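Aminotransferase (Neisseria meningitidis Z2491, PDB 3JTX) probably catalyses pyridoxal-phosphate-dependent transfer of amino groups between amino acids and keto acids, as a class I/II aminotransferase. Local coordinates at residues 174-186 with 321-333. Sequence-based numbering, arbitrary orientation.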
loop_
_atom_site.group_PDB
_atom_site.type_symbol
_atom_site.label_atom_id
_atom_site.label_comp_id
_atom_site.label_asym_id
_atom_site.label_seq_id
_atom_site.Cartn_x
_atom_site.Cartn_y
_atom_site.Cartn_z
ATOM N N VAL A 174 -5.278 18.998 8.731
ATOM C CA VAL A 174 -4.372 20.146 8.839
ATOM C C VAL A 174 -3.089 19.815 8.070
ATOM O O VAL A 174 -2.594 18.699 8.133
ATOM C CB VAL A 174 -4.044 20.482 10.316
ATOM C CG1 VAL A 174 -2.936 21.565 10.409
ATOM C CG2 VAL A 174 -5.291 20.910 11.057
ATOM N N CYS A 175 -2.582 20.758 7.285
ATOM C CA CYS A 175 -1.325 20.557 6.575
ATOM C C CYS A 175 -0.368 21.631 7.072
ATOM O O CYS A 175 -0.553 22.816 6.773
ATOM C CB CYS A 175 -1.524 20.643 5.063
ATOM S SG CYS A 175 -0.034 20.255 4.100
ATOM N N SER A 176 0.618 21.218 7.867
ATOM C CA SER A 176 1.497 22.150 8.587
ATOM C C SER A 176 2.906 21.592 8.734
ATOM O O SER A 176 3.081 20.585 9.412
ATOM C CB SER A 176 0.928 22.440 9.973
ATOM O OG SER A 176 1.702 23.420 10.648
ATOM N N PRO A 177 3.916 22.222 8.092
ATOM C CA PRO A 177 3.824 23.374 7.175
ATOM C C PRO A 177 2.919 23.110 5.986
ATOM O O PRO A 177 2.889 21.992 5.472
ATOM C CB PRO A 177 5.262 23.557 6.682
ATOM C CG PRO A 177 6.101 22.968 7.769
ATOM C CD PRO A 177 5.319 21.835 8.341
ATOM N N ASN A 178 2.228 24.144 5.524
ATOM C CA ASN A 178 1.254 23.981 4.463
ATOM C C ASN A 178 1.886 23.949 3.068
ATOM O O ASN A 178 2.862 24.645 2.783
ATOM C CB ASN A 178 0.214 25.096 4.538
ATOM C CG ASN A 178 -0.929 24.882 3.580
ATOM O OD1 ASN A 178 -0.937 25.428 2.467
ATOM N ND2 ASN A 178 -1.903 24.084 3.996
ATOM N N ASN A 179 1.354 23.065 2.233
ATOM C CA ASN A 179 1.552 23.094 0.790
ATOM C C ASN A 179 0.233 23.636 0.244
ATOM O O ASN A 179 -0.791 22.973 0.368
ATOM C CB ASN A 179 1.814 21.680 0.278
ATOM C CG ASN A 179 2.009 21.605 -1.230
ATOM O OD1 ASN A 179 1.908 22.610 -1.936
ATOM N ND2 ASN A 179 2.308 20.400 -1.729
ATOM N N PRO A 180 0.246 24.813 -0.406
ATOM C CA PRO A 180 1.370 25.596 -0.934
ATOM C C PRO A 180 1.859 26.805 -0.118
ATOM O O PRO A 180 2.867 27.391 -0.485
ATOM C CB PRO A 180 0.787 26.129 -2.242
ATOM C CG PRO A 180 -0.681 26.449 -1.853
ATOM C CD PRO A 180 -1.049 25.377 -0.840
ATOM N N SER A 181 1.170 27.193 0.950
ATOM C CA SER A 181 1.418 28.521 1.563
ATOM C C SER A 181 2.672 28.612 2.442
ATOM O O SER A 181 3.140 29.722 2.742
ATOM C CB SER A 181 0.198 28.980 2.378
ATOM O OG SER A 181 0.127 28.316 3.634
ATOM N N GLY A 182 3.189 27.466 2.880
ATOM C CA GLY A 182 4.307 27.400 3.814
ATOM C C GLY A 182 3.923 27.693 5.263
ATOM O O GLY A 182 4.766 27.642 6.160
ATOM N N SER A 183 2.650 27.998 5.495
ATOM C CA SER A 183 2.195 28.427 6.802
ATOM C C SER A 183 2.273 27.294 7.808
ATOM O O SER A 183 1.893 26.151 7.506
ATOM C CB SER A 183 0.743 28.906 6.741
ATOM O OG SER A 183 0.294 29.264 8.059
ATOM N N VAL A 184 2.743 27.622 9.007
ATOM C CA VAL A 184 2.759 26.670 10.118
ATOM C C VAL A 184 1.648 27.073 11.094
ATOM O O VAL A 184 1.658 28.189 11.637
ATOM C CB VAL A 184 4.145 26.653 10.802
ATOM C CG1 VAL A 184 4.135 25.829 12.092
ATOM C CG2 VAL A 184 5.209 26.103 9.817
ATOM N N LEU A 185 0.680 26.186 11.302
ATOM C CA LEU A 185 -0.412 26.473 12.224
ATOM C C LEU A 185 0.190 26.709 13.618
ATOM O O LEU A 185 1.028 25.930 14.088
ATOM C CB LEU A 185 -1.422 25.325 12.253
ATOM C CG LEU A 185 -2.755 25.637 12.933
ATOM C CD1 LEU A 185 -3.501 26.760 12.196
ATOM C CD2 LEU A 185 -3.611 24.395 13.068
ATOM N N ASP A 186 -0.214 27.792 14.267
ATOM C CA ASP A 186 0.435 28.174 15.504
ATOM C C ASP A 186 -0.390 27.763 16.728
ATOM O O ASP A 186 -1.389 27.071 16.590
ATOM C CB ASP A 186 0.774 29.657 15.470
ATOM C CG ASP A 186 -0.441 30.555 15.334
ATOM O OD1 ASP A 186 -1.603 30.081 15.376
ATOM O OD2 ASP A 186 -0.219 31.770 15.151
ATOM N N LYS A 321 7.601 37.470 1.347
ATOM C CA LYS A 321 8.493 37.283 2.493
ATOM C C LYS A 321 8.835 35.810 2.644
ATOM O O LYS A 321 8.201 34.959 2.037
ATOM C CB LYS A 321 7.829 37.809 3.776
ATOM C CG LYS A 321 6.577 37.037 4.208
ATOM N N LEU A 322 9.847 35.515 3.450
ATOM C CA LEU A 322 10.213 34.136 3.757
ATOM C C LEU A 322 8.987 33.411 4.313
ATOM O O LEU A 322 8.318 33.940 5.175
ATOM C CB LEU A 322 11.322 34.145 4.800
ATOM C CG LEU A 322 12.138 32.892 5.076
ATOM C CD1 LEU A 322 12.951 32.465 3.876
ATOM C CD2 LEU A 322 13.058 33.210 6.254
ATOM N N PRO A 323 8.660 32.213 3.799
ATOM C CA PRO A 323 7.544 31.475 4.404
ATOM C C PRO A 323 7.899 30.939 5.796
ATOM O O PRO A 323 9.077 31.005 6.201
ATOM C CB PRO A 323 7.321 30.333 3.423
ATOM C CG PRO A 323 8.664 30.088 2.832
ATOM C CD PRO A 323 9.351 31.428 2.763
ATOM N N ASP A 324 6.908 30.422 6.527
ATOM C CA ASP A 324 7.170 29.878 7.875
ATOM C C ASP A 324 8.094 28.665 7.746
ATOM O O ASP A 324 8.988 28.449 8.574
ATOM C CB ASP A 324 5.881 29.440 8.601
ATOM C CG ASP A 324 4.943 30.600 8.965
ATOM O OD1 ASP A 324 5.351 31.776 8.932
ATOM O OD2 ASP A 324 3.770 30.321 9.309
ATOM N N ALA A 325 7.833 27.855 6.727
ATOM C CA ALA A 325 8.592 26.629 6.459
ATOM C C ALA A 325 8.230 26.092 5.066
ATOM O O ALA A 325 7.508 26.748 4.322
ATOM C CB ALA A 325 8.324 25.572 7.558
ATOM N N SER A 326 8.704 24.891 4.737
ATOM C CA SER A 326 8.546 24.257 3.412
ATOM C C SER A 326 9.509 24.862 2.390
ATOM O O SER A 326 10.205 25.832 2.692
ATOM C CB SER A 326 7.115 24.310 2.871
ATOM O OG SER A 326 6.899 25.459 2.057
ATOM N N PHE A 327 9.562 24.232 1.214
ATOM C CA PHE A 327 10.366 24.723 0.094
ATOM C C PHE A 327 9.561 25.469 -0.974
ATOM O O PHE A 327 10.036 25.647 -2.107
ATOM C CB PHE A 327 11.293 23.620 -0.499
ATOM C CG PHE A 327 10.610 22.336 -0.931
ATOM C CD1 PHE A 327 9.581 22.327 -1.866
ATOM C CD2 PHE A 327 11.079 21.108 -0.462
ATOM C CE1 PHE A 327 9.017 21.134 -2.294
ATOM C CE2 PHE A 327 10.508 19.913 -0.874
ATOM C CZ PHE A 327 9.477 19.926 -1.797
ATOM N N TYR A 328 8.380 25.962 -0.609
ATOM C CA TYR A 328 7.546 26.737 -1.533
ATOM C C TYR A 328 7.578 28.219 -1.232
ATOM O O TYR A 328 7.689 28.626 -0.061
ATOM C CB TYR A 328 6.091 26.268 -1.480
ATOM C CG TYR A 328 5.945 24.817 -1.806
ATOM C CD1 TYR A 328 6.156 24.346 -3.107
ATOM C CD2 TYR A 328 5.603 23.909 -0.824
ATOM C CE1 TYR A 328 6.022 22.988 -3.407
ATOM C CE2 TYR A 328 5.469 22.555 -1.109
ATOM C CZ TYR A 328 5.668 22.098 -2.391
ATOM O OH TYR A 328 5.559 20.734 -2.634
ATOM N N ILE A 329 7.511 29.017 -2.297
ATOM C CA ILE A 329 7.151 30.418 -2.214
ATOM C C ILE A 329 5.740 30.521 -2.843
ATOM O O ILE A 329 5.529 30.123 -3.992
ATOM C CB ILE A 329 8.126 31.310 -2.988
ATOM C CG1 ILE A 329 9.538 31.227 -2.383
ATOM C CG2 ILE A 329 7.649 32.749 -2.976
ATOM C CD1 ILE A 329 10.560 32.059 -3.133
ATOM N N TRP A 330 4.784 31.020 -2.066
ATOM C CA TRP A 330 3.412 31.257 -2.534
ATOM C C TRP A 330 3.366 32.721 -2.946
ATOM O O TRP A 330 3.067 33.609 -2.140
ATOM C CB TRP A 330 2.450 30.893 -1.386
ATOM C CG TRP A 330 0.947 30.911 -1.601
ATOM C CD1 TRP A 330 0.019 31.542 -0.789
ATOM C CD2 TRP A 330 0.188 30.202 -2.586
ATOM N NE1 TRP A 330 -1.249 31.284 -1.228
ATOM C CE2 TRP A 330 -1.179 30.477 -2.337
ATOM C CE3 TRP A 330 0.527 29.376 -3.666
ATOM C CZ2 TRP A 330 -2.206 29.962 -3.139
ATOM C CZ3 TRP A 330 -0.498 28.874 -4.475
ATOM C CH2 TRP A 330 -1.844 29.149 -4.194
ATOM N N LEU A 331 3.681 32.976 -4.212
ATOM C CA LEU A 331 3.938 34.323 -4.688
ATOM C C LEU A 331 2.663 35.051 -5.132
ATOM O O LEU A 331 1.949 34.603 -6.039
ATOM C CB LEU A 331 4.951 34.285 -5.840
ATOM C CG LEU A 331 5.383 35.662 -6.355
ATOM C CD1 LEU A 331 6.207 36.393 -5.279
ATOM C CD2 LEU A 331 6.161 35.562 -7.668
ATOM N N LYS A 332 2.390 36.182 -4.490
ATOM C CA LYS A 332 1.271 37.038 -4.865
ATOM C C LYS A 332 1.556 37.699 -6.214
ATOM O O LYS A 332 2.563 38.389 -6.381
ATOM C CB LYS A 332 1.017 38.098 -3.780
ATOM C CG LYS A 332 -0.265 38.924 -3.981
ATOM C CD LYS A 332 -0.442 39.974 -2.860
ATOM C CE LYS A 332 -1.328 41.144 -3.298
ATOM N NZ LYS A 332 -1.544 42.162 -2.209
ATOM N N VAL A 333 0.656 37.463 -7.168
ATOM C CA VAL A 333 0.750 38.005 -8.507
ATOM C C VAL A 333 0.220 39.451 -8.502
ATOM O O VAL A 333 -0.944 39.680 -8.156
ATOM C CB VAL A 333 -0.073 37.153 -9.502
ATOM C CG1 VAL A 333 -0.098 37.805 -10.894
ATOM C CG2 VAL A 333 0.491 35.722 -9.546
HETATM O O HOH W 1 5.324 28.809 0.986
HETATM O O HOH W 2 5.125 31.259 0.838
HETATM O O HOH W 3 4.203 30.938 5.198
HETATM O O HOH W 4 1.215 31.799 9.069
HETATM O O HOH W 5 3.691 30.088 12.566
#
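Asn179 lies over one face of the Tyr328 ring, amide and ring planes only 20° apart. From its CB, 4.0 Å from Tyr328 CE2, the side chain runs across the rim: CG comes 3.6 Å from the same CE2, OD1 sits above the plane, and ND2 ends near the hydroxyl without bonding to it. With CG anti to the backbone N (chi1 179°), the amide reaches polar partners beyond the ring: OD1 accepts from Arg374, and ND2 donates to O3 of the pyridoxal-phosphate-modified lysine at position 245. Asparagine suits this place because one flat amide can lie against the ring face and still offer a donor and an acceptor; Tyr328 OH, in turn, bonds to Tyr210. Next along the loop, the rigid, puckered ring of Pro180 sets CG 3.6 Å from the centroid of the six-membered ring of Trp330, a CH-pi contact over the face. Farther along, the short carboxylate of exposed Asp324 takes the N-H of Val184 on the anti lone pair of OD2, nearly straight at 176° and 2.9 Å, while branched Val184 packs CG2 on Ala325 CB. An asparagine donating to the cofactor's O3, followed by a cis peptide to proline and beside Arg374, probably the substrate-carboxylate arginine as in relatives, is characteristic of fold-type I aminotransferase active sites.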